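Local coordinates for iron-regulated ABC transporter siderophore-binding protein SirA (Staphylococcus aureus subsp. aureus, PDB 3MWF), which binds the iron complex of the siderophore staphyloferrin B and probably delivers it to an ABC transporter for uptake into the cell, at residues 10-15 and 89-94; 74-79 and 98-103; 108-113 and 120-125. All blocks are in the same frame, centred on the assembly; numbering follows the deposited sequence. Where two conformers were deposited one is given.

Contact 1 (10-15 and 89-94); sequences HAMGTT and ASKVRN. With SE8 (5-[(2-{[(3S)-5-{[(2S)-2-amino-2-carboxyethyl]amino}-3-carboxy-3-hydroxy-5-oxopentanoyl]amino}ethyl)amino]-2,5-dioxopentanoic acid), chain C.
K91 holds its CG anti to the backbone N (chi1 -175°), and M12 bends at chi2 and again at chi3. These torsions bring the two side chains together at about a right angle. SD of M12 lies 3.9 Å from CD of K91. The same CD of K91 also sits 4.1 Å from the carbonyl O of A11. The contact is at the surface and rests on van der Waals packing.

Each segment is braced from within. M12 N donates to ND1 of H10 from well outside the ring plane, and H10 NE2 donates to OG1 of T15 at 2.8 Å. S90 is the N-cap of helix 91-94, with its OG accepting from R93 N at 3.1 Å.

This helix start lines the siderophore pocket. R93 NH2 donates to O26 of SE8 at 2.7 Å, and R93 NH1 to O29 of SE8 at 3.0 Å. A salt bridge from R93 NE to E71 helps to position the guanidinium.

In the fold, the turn of hairpin 6-10/13-17 meets the start of helix 91-94, right after strand 86-90. A11 pairs through its backbone with S109 of strand 107-110, and M12 rests on Y98 of helix 98-104.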
loop_
_atom_site.group_PDB
_atom_site.type_symbol
_atom_site.label_atom_id
_atom_site.label_comp_id
_atom_site.label_asym_id
_atom_site.label_seq_id
_atom_site.Cartn_x
_atom_site.Cartn_y
_atom_site.Cartn_z
ATOM N N HIS A 10 10.662 -8.710 15.450
ATOM C CA HIS A 10 9.668 -8.062 14.595
ATOM C C HIS A 10 8.782 -7.174 15.448
ATOM O O HIS A 10 9.081 -6.952 16.637
ATOM C CB HIS A 10 8.867 -9.126 13.814
ATOM C CG HIS A 10 8.230 -10.148 14.694
ATOM N ND1 HIS A 10 7.014 -9.943 15.306
ATOM C CD2 HIS A 10 8.660 -11.366 15.100
ATOM C CE1 HIS A 10 6.716 -10.997 16.050
ATOM N NE2 HIS A 10 7.702 -11.872 15.944
ATOM N N ALA A 11 7.702 -6.651 14.865
ATOM C CA ALA A 11 6.906 -5.643 15.556
ATOM C C ALA A 11 6.203 -6.126 16.818
ATOM O O ALA A 11 5.853 -5.318 17.669
ATOM C CB ALA A 11 5.879 -4.985 14.573
ATOM N N MET A 12 6.001 -7.437 16.940
ATOM C CA MET A 12 5.271 -7.962 18.073
ATOM C C MET A 12 6.123 -8.808 19.008
ATOM O O MET A 12 5.592 -9.465 19.903
ATOM C CB MET A 12 4.057 -8.759 17.603
ATOM C CG MET A 12 2.909 -7.909 17.128
ATOM S SD MET A 12 2.225 -6.911 18.470
ATOM C CE MET A 12 1.504 -8.159 19.572
ATOM N N GLY A 13 7.430 -8.782 18.819
ATOM C CA GLY A 13 8.319 -9.522 19.719
ATOM C C GLY A 13 9.333 -10.331 18.955
ATOM O O GLY A 13 9.762 -9.936 17.873
ATOM N N THR A 14 9.734 -11.463 19.541
ATOM C CA THR A 14 10.700 -12.363 18.922
ATOM C C THR A 14 10.060 -13.703 18.579
ATOM O O THR A 14 9.327 -14.275 19.394
ATOM C CB THR A 14 11.879 -12.614 19.902
ATOM O OG1 THR A 14 12.541 -11.363 20.151
ATOM C CG2 THR A 14 12.854 -13.617 19.342
ATOM N N THR A 15 10.364 -14.207 17.382
ATOM C CA THR A 15 9.817 -15.486 16.906
ATOM C C THR A 15 10.914 -16.410 16.423
ATOM O O THR A 15 11.770 -15.986 15.658
ATOM C CB THR A 15 8.763 -15.251 15.768
ATOM O OG1 THR A 15 7.623 -14.620 16.339
ATOM C CG2 THR A 15 8.305 -16.559 15.132
ATOM N N ALA A 89 1.815 -11.438 9.797
ATOM C CA ALA A 89 0.743 -10.649 10.398
ATOM C C ALA A 89 1.208 -9.201 10.441
ATOM O O ALA A 89 2.340 -8.915 10.055
ATOM C CB ALA A 89 0.445 -11.133 11.833
ATOM N N SER A 90 0.314 -8.324 10.884
ATOM C CA SER A 90 0.653 -6.915 11.133
ATOM C C SER A 90 0.124 -6.517 12.511
ATOM O O SER A 90 -0.898 -7.052 12.982
ATOM C CB SER A 90 0.041 -6.010 10.039
ATOM O OG SER A 90 -1.383 -5.982 10.113
ATOM N N LYS A 91 0.789 -5.556 13.148
ATOM C CA LYS A 91 0.294 -5.039 14.421
ATOM C C LYS A 91 -1.034 -4.329 14.170
ATOM O O LYS A 91 -2.005 -4.506 14.904
ATOM C CB LYS A 91 1.348 -4.113 15.063
ATOM C CG LYS A 91 1.016 -3.595 16.468
ATOM C CD LYS A 91 2.335 -3.265 17.168
ATOM C CE LYS A 91 2.384 -1.836 17.710
ATOM N NZ LYS A 91 1.508 -1.646 18.922
ATOM N N VAL A 92 -1.115 -3.558 13.081
ATOM C CA VAL A 92 -2.345 -2.828 12.856
ATOM C C VAL A 92 -3.603 -3.728 12.749
ATOM O O VAL A 92 -4.653 -3.403 13.311
ATOM C CB VAL A 92 -2.219 -1.816 11.694
ATOM C CG1 VAL A 92 -2.018 -2.521 10.365
ATOM C CG2 VAL A 92 -3.450 -0.938 11.687
ATOM N N ARG A 93 -3.503 -4.856 12.054
ATOM C CA ARG A 93 -4.669 -5.726 11.926
ATOM C C ARG A 93 -4.797 -6.732 13.064
ATOM O O ARG A 93 -5.907 -7.032 13.491
ATOM C CB ARG A 93 -4.629 -6.521 10.623
ATOM C CG ARG A 93 -4.478 -5.676 9.338
ATOM C CD ARG A 93 -5.571 -4.674 9.194
ATOM N NE ARG A 93 -5.429 -4.029 7.894
ATOM C CZ ARG A 93 -5.994 -2.876 7.571
ATOM N NH1 ARG A 93 -6.723 -2.213 8.459
ATOM N NH2 ARG A 93 -5.820 -2.388 6.344
ATOM N N ASN A 94 -3.662 -7.243 13.527
ATOM C CA ASN A 94 -3.704 -8.494 14.298
ATOM C C ASN A 94 -3.109 -8.390 15.697
ATOM O O ASN A 94 -2.904 -9.420 16.340
ATOM C CB ASN A 94 -2.958 -9.623 13.566
ATOM C CG ASN A 94 -3.301 -9.706 12.071
ATOM O OD1 ASN A 94 -2.412 -9.588 11.221
ATOM N ND2 ASN A 94 -4.583 -9.953 11.753
HETATM C C1 SE8 C . -10.434 -1.208 6.684
HETATM C C2 SE8 C . -11.049 -0.360 5.605
HETATM C C3 SE8 C . -10.928 -1.038 4.249
HETATM N N4 SE8 C . -9.546 -1.157 3.796
HETATM C C5 SE8 C . -8.988 -0.256 3.013
HETATM C C6 SE8 C . -7.509 -0.407 2.751
HETATM C C7 SE8 C . -6.690 0.219 3.880
HETATM C C8 SE8 C . -5.208 -0.123 3.639
HETATM C C9 SE8 C . -4.233 0.613 4.556
HETATM N N10 SE8 C . -4.615 0.856 5.808
HETATM C C11 SE8 C . -3.691 1.521 6.698
HETATM C C12 SE8 C . -3.351 0.637 7.886
HETATM N N13 SE8 C . -2.810 1.400 9.003
HETATM C C14 SE8 C . -3.575 2.059 9.924
HETATM C C15 SE8 C . -5.022 1.699 10.080
HETATM C C16 SE8 C . -5.673 2.449 8.944
HETATM C C17 SE8 C . -6.885 1.807 8.345
HETATM C C18 SE8 C . -8.055 2.670 8.345
HETATM O O19 SE8 C . -11.060 -2.230 7.069
HETATM O O20 SE8 C . -9.356 -0.834 7.186
HETATM N N21 SE8 C . -10.382 0.957 5.594
HETATM O O22 SE8 C . -9.586 0.674 2.508
HETATM C C23 SE8 C . -6.937 1.716 3.939
HETATM O O24 SE8 C . -6.402 2.465 3.084
HETATM O O25 SE8 C . -7.660 2.191 4.851
HETATM O O26 SE8 C . -7.155 -0.311 5.134
HETATM O O27 SE8 C . -3.132 0.941 4.125
HETATM O O28 SE8 C . -3.140 2.961 10.616
HETATM O O29 SE8 C . -6.860 0.713 7.773
HETATM O O30 SE8 C . -8.920 2.472 7.498
HETATM O O31 SE8 C . -8.140 3.618 9.166
#

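Contact 2 (74-79 and 98-103); sequences PNLEEI and YDQLSK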
loop_
_atom_site.group_PDB
_atom_site.type_symbol
_atom_site.label_atom_id
_atom_site.label_comp_id
_atom_site.label_asym_id
_atom_site.label_seq_id
_atom_site.Cartn_x
_atom_site.Cartn_y
_atom_site.Cartn_z
ATOM N N PRO A 74 -9.279 -12.063 10.389
ATOM C CA PRO A 74 -9.136 -13.373 9.743
ATOM C C PRO A 74 -9.617 -14.515 10.640
ATOM O O PRO A 74 -9.705 -14.367 11.868
ATOM C CB PRO A 74 -7.629 -13.483 9.501
ATOM C CG PRO A 74 -7.018 -12.570 10.507
ATOM C CD PRO A 74 -7.971 -11.397 10.538
ATOM N N ASN A 75 -10.006 -15.609 9.990
ATOM C CA ASN A 75 -10.600 -16.746 10.692
ATOM C C ASN A 75 -9.498 -17.675 11.170
ATOM O O ASN A 75 -8.867 -18.375 10.368
ATOM C CB ASN A 75 -11.573 -17.474 9.751
ATOM C CG ASN A 75 -12.318 -18.579 10.442
ATOM O OD1 ASN A 75 -11.695 -19.451 11.019
ATOM N ND2 ASN A 75 -13.654 -18.557 10.388
ATOM N N LEU A 76 -9.236 -17.639 12.484
ATOM C CA LEU A 76 -8.140 -18.420 13.057
ATOM C C LEU A 76 -8.299 -19.934 12.874
ATOM O O LEU A 76 -7.305 -20.664 12.752
ATOM C CB LEU A 76 -7.985 -18.101 14.552
ATOM C CG LEU A 76 -7.044 -16.980 14.999
ATOM C CD1 LEU A 76 -6.935 -15.806 14.022
ATOM C CD2 LEU A 76 -7.552 -16.529 16.398
ATOM N N GLU A 77 -9.542 -20.414 12.883
ATOM C CA GLU A 77 -9.779 -21.838 12.594
ATOM C C GLU A 77 -9.327 -22.226 11.188
ATOM O O GLU A 77 -8.678 -23.237 10.999
ATOM C CB GLU A 77 -11.244 -22.216 12.801
ATOM C CG GLU A 77 -11.475 -23.718 12.681
ATOM C CD GLU A 77 -12.946 -24.076 12.667
ATOM O OE1 GLU A 77 -13.761 -23.214 13.077
ATOM O OE2 GLU A 77 -13.279 -25.214 12.236
ATOM N N GLU A 78 -9.629 -21.396 10.192
ATOM C CA GLU A 78 -9.183 -21.694 8.841
ATOM C C GLU A 78 -7.663 -21.640 8.709
ATOM O O GLU A 78 -7.088 -22.415 7.969
ATOM C CB GLU A 78 -9.844 -20.733 7.850
ATOM C CG GLU A 78 -11.370 -20.853 7.835
ATOM C CD GLU A 78 -11.841 -22.250 7.413
ATOM O OE1 GLU A 78 -11.207 -22.866 6.537
ATOM O OE2 GLU A 78 -12.834 -22.741 7.982
ATOM N N ILE A 79 -7.013 -20.701 9.406
ATOM C CA ILE A 79 -5.555 -20.645 9.414
ATOM C C ILE A 79 -4.997 -21.951 10.015
ATOM O O ILE A 79 -4.126 -22.592 9.426
ATOM C CB ILE A 79 -5.062 -19.433 10.235
ATOM C CG1 ILE A 79 -5.582 -18.129 9.616
ATOM C CG2 ILE A 79 -3.520 -19.419 10.359
ATOM C CD1 ILE A 79 -5.253 -16.876 10.450
ATOM N N TYR A 98 -2.355 -11.770 18.175
ATOM C CA TYR A 98 -0.986 -12.234 17.913
ATOM C C TYR A 98 -0.636 -13.504 18.706
ATOM O O TYR A 98 -0.001 -14.419 18.162
ATOM C CB TYR A 98 0.068 -11.137 18.207
ATOM C CG TYR A 98 1.460 -11.679 18.056
ATOM C CD1 TYR A 98 2.010 -11.903 16.790
ATOM C CD2 TYR A 98 2.219 -12.015 19.179
ATOM C CE1 TYR A 98 3.299 -12.420 16.639
ATOM C CE2 TYR A 98 3.511 -12.546 19.046
ATOM C CZ TYR A 98 4.039 -12.746 17.780
ATOM O OH TYR A 98 5.302 -13.265 17.672
ATOM N N ASP A 99 -1.022 -13.553 19.985
ATOM C CA ASP A 99 -0.703 -14.752 20.793
ATOM C C ASP A 99 -1.428 -15.990 20.243
ATOM O O ASP A 99 -0.853 -17.101 20.241
ATOM C CB ASP A 99 -1.078 -14.584 22.266
ATOM C CG ASP A 99 -0.261 -13.527 23.002
ATOM O OD1 ASP A 99 0.703 -12.938 22.453
ATOM O OD2 ASP A 99 -0.647 -13.250 24.157
ATOM N N GLN A 100 -2.666 -15.788 19.788
ATOM C CA GLN A 100 -3.470 -16.871 19.225
ATOM C C GLN A 100 -2.854 -17.365 17.911
ATOM O O GLN A 100 -2.812 -18.566 17.647
ATOM C CB GLN A 100 -4.925 -16.425 19.037
ATOM C CG GLN A 100 -5.648 -16.111 20.362
ATOM C CD GLN A 100 -7.021 -15.477 20.196
ATOM O OE1 GLN A 100 -8.030 -16.176 20.069
ATOM N NE2 GLN A 100 -7.074 -14.145 20.241
ATOM N N LEU A 101 -2.358 -16.429 17.099
ATOM C CA LEU A 101 -1.649 -16.766 15.873
ATOM C C LEU A 101 -0.380 -17.562 16.182
ATOM O O LEU A 101 -0.108 -18.567 15.522
ATOM C CB LEU A 101 -1.285 -15.521 15.059
ATOM C CG LEU A 101 -2.470 -14.808 14.416
ATOM C CD1 LEU A 101 -1.970 -13.486 13.848
ATOM C CD2 LEU A 101 -3.136 -15.658 13.301
ATOM N N SER A 102 0.363 -17.120 17.204
ATOM C CA SER A 102 1.606 -17.793 17.602
ATOM C C SER A 102 1.360 -19.209 18.102
ATOM O O SER A 102 2.237 -20.054 17.996
ATOM C CB SER A 102 2.359 -16.986 18.685
ATOM O OG SER A 102 2.817 -15.759 18.124
ATOM N N LYS A 103 0.172 -19.475 18.628
ATOM C CA LYS A 103 -0.156 -20.852 19.063
ATOM C C LYS A 103 -0.344 -21.798 17.881
ATOM O O LYS A 103 -0.174 -23.013 17.985
ATOM C CB LYS A 103 -1.371 -20.875 19.973
ATOM C CG LYS A 103 -1.097 -20.293 21.352
ATOM C CD LYS A 103 -2.361 -20.149 22.169
ATOM C CE LYS A 103 -3.019 -21.491 22.465
ATOM N NZ LYS A 103 -4.318 -21.237 23.178
#
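Two helices that lie on one face of the mixed N-terminal sheet meet here, through L76 and I79 of helix 76-81 and Q100 and L101 of helix 98-104. Helix 98-104 belongs to the beta-alpha-beta crossover that links the parallel neighbours 86-90 and 107-110. Helix 76-81 leads into strand 86-90.

L76 works with both of its methyl groups. CD1 of L76 meets CD2 of L101 at 3.9 Å. CD2 of L76 lies 3.7 Å from CB of Q100. L76 crosses each of these two side chains at about a right angle. Its torsions, chi1 -91° and chi2 33°, are both off the staggered values. In this pose CD1 turns to L101 and CD2 to Q100. Q100 was deposited in two conformers, so any contact of its amide with L76 is doubtful.

L101 takes the inner part of the contact. It leaves its backbone at a slant to helix 76-81, and its outer methyl then comes close. CD2 of L101 meets CD1 of I79 at 3.8 Å, so one methyl touches both L76 and I79. I79 and L101 are buried, while Q100 is exposed. The interface is apolar at its base and reaches solvent at its outer margin.

Helix 76-81 is capped at its start. OD1 of N75 accepts from E78 N at 3.0 Å, with an N-H...O angle of 158°. The donor stands above the carbonyl plane of the amide.

Beneath the pair lies strand 86-90, where I79 touches I87 and L101 touches A89. L27 also lies against I79 and L101. N94 touches P74 and L101, and T107 of strand 107-110 also touches L101.

Contact 3 (108-113 and 120-125); sequences VSTDTV and TKLMGK. With SE8 (5-[(2-{[(3S)-5-{[(2S)-2-amino-2-carboxyethyl]amino}-3-carboxy-3-hydroxy-5-oxopentanoyl]amino}ethyl)amino]-2,5-dioxopentanoic acid), chain C.
L122 packs against T110 and V108 in a beta-alpha unit of the N-terminal mixed sheet. Strand 107-110, an outermost strand of that sheet, is followed in the chain by helix 116-127. The helix runs back nearly antiparallel, at 168° between the segment axes, with a closest approach of 9.2 Å.

The tight part depends on one leucine. L122 has CG anti to its backbone N (chi1 178°), which carries the branch down onto the strand. CD2 of L122 meets CG2 of T110 at 3.6 Å. It also lies 3.8 Å from the carbonyl C of S109, so it touches backbone as well as side chain. V108 is looser. Its CG2 stays 4.2 Å from CD2 of L122, and the two side chains slide past each other in opposite directions. V108, S109 and T110 are all buried.

The outer side differs. L122 itself is partly exposed, and the lysines K121 and K125 on either side of it in the sequence are exposed. On the inner side of the helix, M123 touches V88 of strand 86-90 and also helix 29-37, while T120 meets helices 29-37 and 130-155.

Beyond the strand the chain turns into the siderophore pocket. OG1 of T112 lies 3.2 Å from N13 of SE8, and CG2 of V113 is 3.4 Å from O27 of SE8. T110 helps to fix this turn. While its methyl faces L122, its hydroxyl is also hydrogen-bonded to OH of Y28, and T110 OG1 donates to the carbonyl O of T112 at 2.8 Å, only slightly tilted from the carbonyl plane.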
loop_
_atom_site.group_PDB
_atom_site.type_symbol
_atom_site.label_atom_id
_atom_site.label_comp_id
_atom_site.label_asym_id
_atom_site.label_seq_id
_atom_site.Cartn_x
_atom_site.Cartn_y
_atom_site.Cartn_z
ATOM N N VAL A 108 5.337 -13.814 12.337
ATOM C CA VAL A 108 6.144 -12.586 12.300
ATOM C C VAL A 108 5.241 -11.438 11.876
ATOM O O VAL A 108 4.254 -11.645 11.165
ATOM C CB VAL A 108 7.374 -12.727 11.377
ATOM C CG1 VAL A 108 8.271 -13.855 11.905
ATOM C CG2 VAL A 108 6.951 -13.042 9.914
ATOM N N SER A 109 5.535 -10.226 12.354
ATOM C CA SER A 109 4.611 -9.078 12.177
ATOM C C SER A 109 5.347 -7.773 11.846
ATOM O O SER A 109 6.314 -7.422 12.528
ATOM C CB SER A 109 3.811 -8.877 13.471
ATOM O OG SER A 109 2.821 -7.857 13.347
ATOM N N THR A 110 4.894 -7.050 10.814
ATOM C CA THR A 110 5.349 -5.676 10.588
ATOM C C THR A 110 4.406 -4.768 11.353
ATOM O O THR A 110 3.343 -5.183 11.799
ATOM C CB THR A 110 5.218 -5.288 9.120
ATOM O OG1 THR A 110 3.906 -5.690 8.679
ATOM C CG2 THR A 110 6.283 -5.993 8.255
ATOM N N ASP A 111 4.781 -3.505 11.504
ATOM C CA ASP A 111 3.924 -2.545 12.197
ATOM C C ASP A 111 2.618 -2.318 11.416
ATOM O O ASP A 111 1.519 -2.308 11.987
ATOM C CB ASP A 111 4.641 -1.209 12.293
ATOM C CG ASP A 111 5.624 -1.129 13.451
ATOM O OD1 ASP A 111 5.454 -1.828 14.477
ATOM O OD2 ASP A 111 6.545 -0.282 13.353
ATOM N N THR A 112 2.748 -2.088 10.112
ATOM C CA THR A 112 1.542 -1.836 9.314
ATOM C C THR A 112 1.570 -2.611 8.009
ATOM O O THR A 112 2.375 -3.508 7.827
ATOM C CB THR A 112 1.284 -0.334 9.057
ATOM O OG1 THR A 112 -0.059 -0.100 8.501
ATOM C CG2 THR A 112 2.372 0.196 8.154
ATOM N N VAL A 113 0.665 -2.237 7.111
ATOM C CA VAL A 113 0.400 -3.085 5.956
ATOM C C VAL A 113 0.984 -2.525 4.668
ATOM O O VAL A 113 0.950 -3.207 3.651
ATOM C CB VAL A 113 -1.128 -3.336 5.763
ATOM C CG1 VAL A 113 -1.723 -4.010 7.007
ATOM C CG2 VAL A 113 -1.874 -2.004 5.407
ATOM N N THR A 120 9.033 -6.802 2.659
ATOM C CA THR A 120 9.944 -7.573 1.803
ATOM C C THR A 120 11.176 -8.032 2.574
ATOM O O THR A 120 11.559 -9.200 2.497
ATOM C CB THR A 120 10.363 -6.764 0.569
ATOM O OG1 THR A 120 9.200 -6.473 -0.222
ATOM C CG2 THR A 120 11.334 -7.553 -0.308
ATOM N N LYS A 121 11.764 -7.121 3.346
ATOM C CA LYS A 121 12.912 -7.480 4.209
ATOM C C LYS A 121 12.559 -8.529 5.259
ATOM O O LYS A 121 13.265 -9.528 5.399
ATOM C CB LYS A 121 13.476 -6.232 4.900
ATOM C CG LYS A 121 14.191 -5.291 3.971
ATOM C CD LYS A 121 14.499 -3.965 4.694
ATOM C CE LYS A 121 14.248 -2.773 3.770
ATOM N NZ LYS A 121 14.822 -1.491 4.311
ATOM N N LEU A 122 11.467 -8.307 5.991
ATOM C CA LEU A 122 11.017 -9.255 7.011
ATOM C C LEU A 122 10.741 -10.629 6.413
ATOM O O LEU A 122 11.156 -11.651 6.967
ATOM C CB LEU A 122 9.762 -8.747 7.714
ATOM C CG LEU A 122 9.161 -9.669 8.777
ATOM C CD1 LEU A 122 10.153 -9.937 9.893
ATOM C CD2 LEU A 122 7.918 -9.042 9.362
ATOM N N MET A 123 10.001 -10.653 5.311
ATOM C CA MET A 123 9.635 -11.930 4.720
ATOM C C MET A 123 10.832 -12.610 4.087
ATOM O O MET A 123 10.921 -13.846 4.125
ATOM C CB MET A 123 8.463 -11.774 3.754
ATOM C CG MET A 123 7.164 -11.442 4.482
ATOM S SD MET A 123 5.710 -11.293 3.422
ATOM C CE MET A 123 5.593 -12.989 2.845
ATOM N N GLY A 124 11.766 -11.812 3.571
ATOM C CA GLY A 124 13.030 -12.344 3.054
ATOM C C GLY A 124 13.737 -13.155 4.141
ATOM O O GLY A 124 14.168 -14.301 3.908
ATOM N N LYS A 125 13.841 -12.564 5.332
ATOM C CA LYS A 125 14.488 -13.229 6.468
ATOM C C LYS A 125 13.720 -14.475 6.943
ATOM O O LYS A 125 14.314 -15.525 7.175
ATOM C CB LYS A 125 14.711 -12.251 7.622
ATOM C CG LYS A 125 15.633 -12.808 8.707
ATOM C CD LYS A 125 16.233 -11.705 9.581
ATOM C CE LYS A 125 16.975 -12.283 10.801
ATOM N NZ LYS A 125 18.053 -13.266 10.429
HETATM C C1 SE8 C . -10.434 -1.208 6.684
HETATM C C2 SE8 C . -11.049 -0.360 5.605
HETATM C C3 SE8 C . -10.928 -1.038 4.249
HETATM N N4 SE8 C . -9.546 -1.157 3.796
HETATM C C5 SE8 C . -8.988 -0.256 3.013
HETATM C C6 SE8 C . -7.509 -0.407 2.751
HETATM C C7 SE8 C . -6.690 0.219 3.880
HETATM C C8 SE8 C . -5.208 -0.123 3.639
HETATM C C9 SE8 C . -4.233 0.613 4.556
HETATM N N10 SE8 C . -4.615 0.856 5.808
HETATM C C11 SE8 C . -3.691 1.521 6.698
HETATM C C12 SE8 C . -3.351 0.637 7.886
HETATM N N13 SE8 C . -2.810 1.400 9.003
HETATM C C14 SE8 C . -3.575 2.059 9.924
HETATM C C15 SE8 C . -5.022 1.699 10.080
HETATM C C16 SE8 C . -5.673 2.449 8.944
HETATM C C17 SE8 C . -6.885 1.807 8.345
HETATM C C18 SE8 C . -8.055 2.670 8.345
HETATM O O19 SE8 C . -11.060 -2.230 7.069
HETATM O O20 SE8 C . -9.356 -0.834 7.186
HETATM N N21 SE8 C . -10.382 0.957 5.594
HETATM O O22 SE8 C . -9.586 0.674 2.508
HETATM C C23 SE8 C . -6.937 1.716 3.939
HETATM O O24 SE8 C . -6.402 2.465 3.084
HETATM O O25 SE8 C . -7.660 2.191 4.851
HETATM O O26 SE8 C . -7.155 -0.311 5.134
HETATM O O27 SE8 C . -3.132 0.941 4.125
HETATM O O28 SE8 C . -3.140 2.961 10.616
HETATM O O29 SE8 C . -6.860 0.713 7.773
HETATM O O30 SE8 C . -8.920 2.472 7.498
HETATM O O31 SE8 C . -8.140 3.618 9.166
#

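In the fold
All three contacts lie in the N-terminal part of the protein, around strands 86-90 and 107-110 of the six-stranded mixed sheet. The centres of contacts 1 and 3 are about 9 Å apart, and their strands pair as neighbours. Contact 2 is about 13 Å from contact 1 and about 17 Å from contact 3. The segments of contacts 1 and 2 alternate along the chain, and contact 3 follows both. Helices 76-81 and 98-104 lie on one sheet face, and helix 116-127 on the other. Contacts 1 and 3 both reach SE8 where strands 86-90 and 107-110 end. Contact 2 holds no pocket residue and touches contact 1 through M12 and Y98.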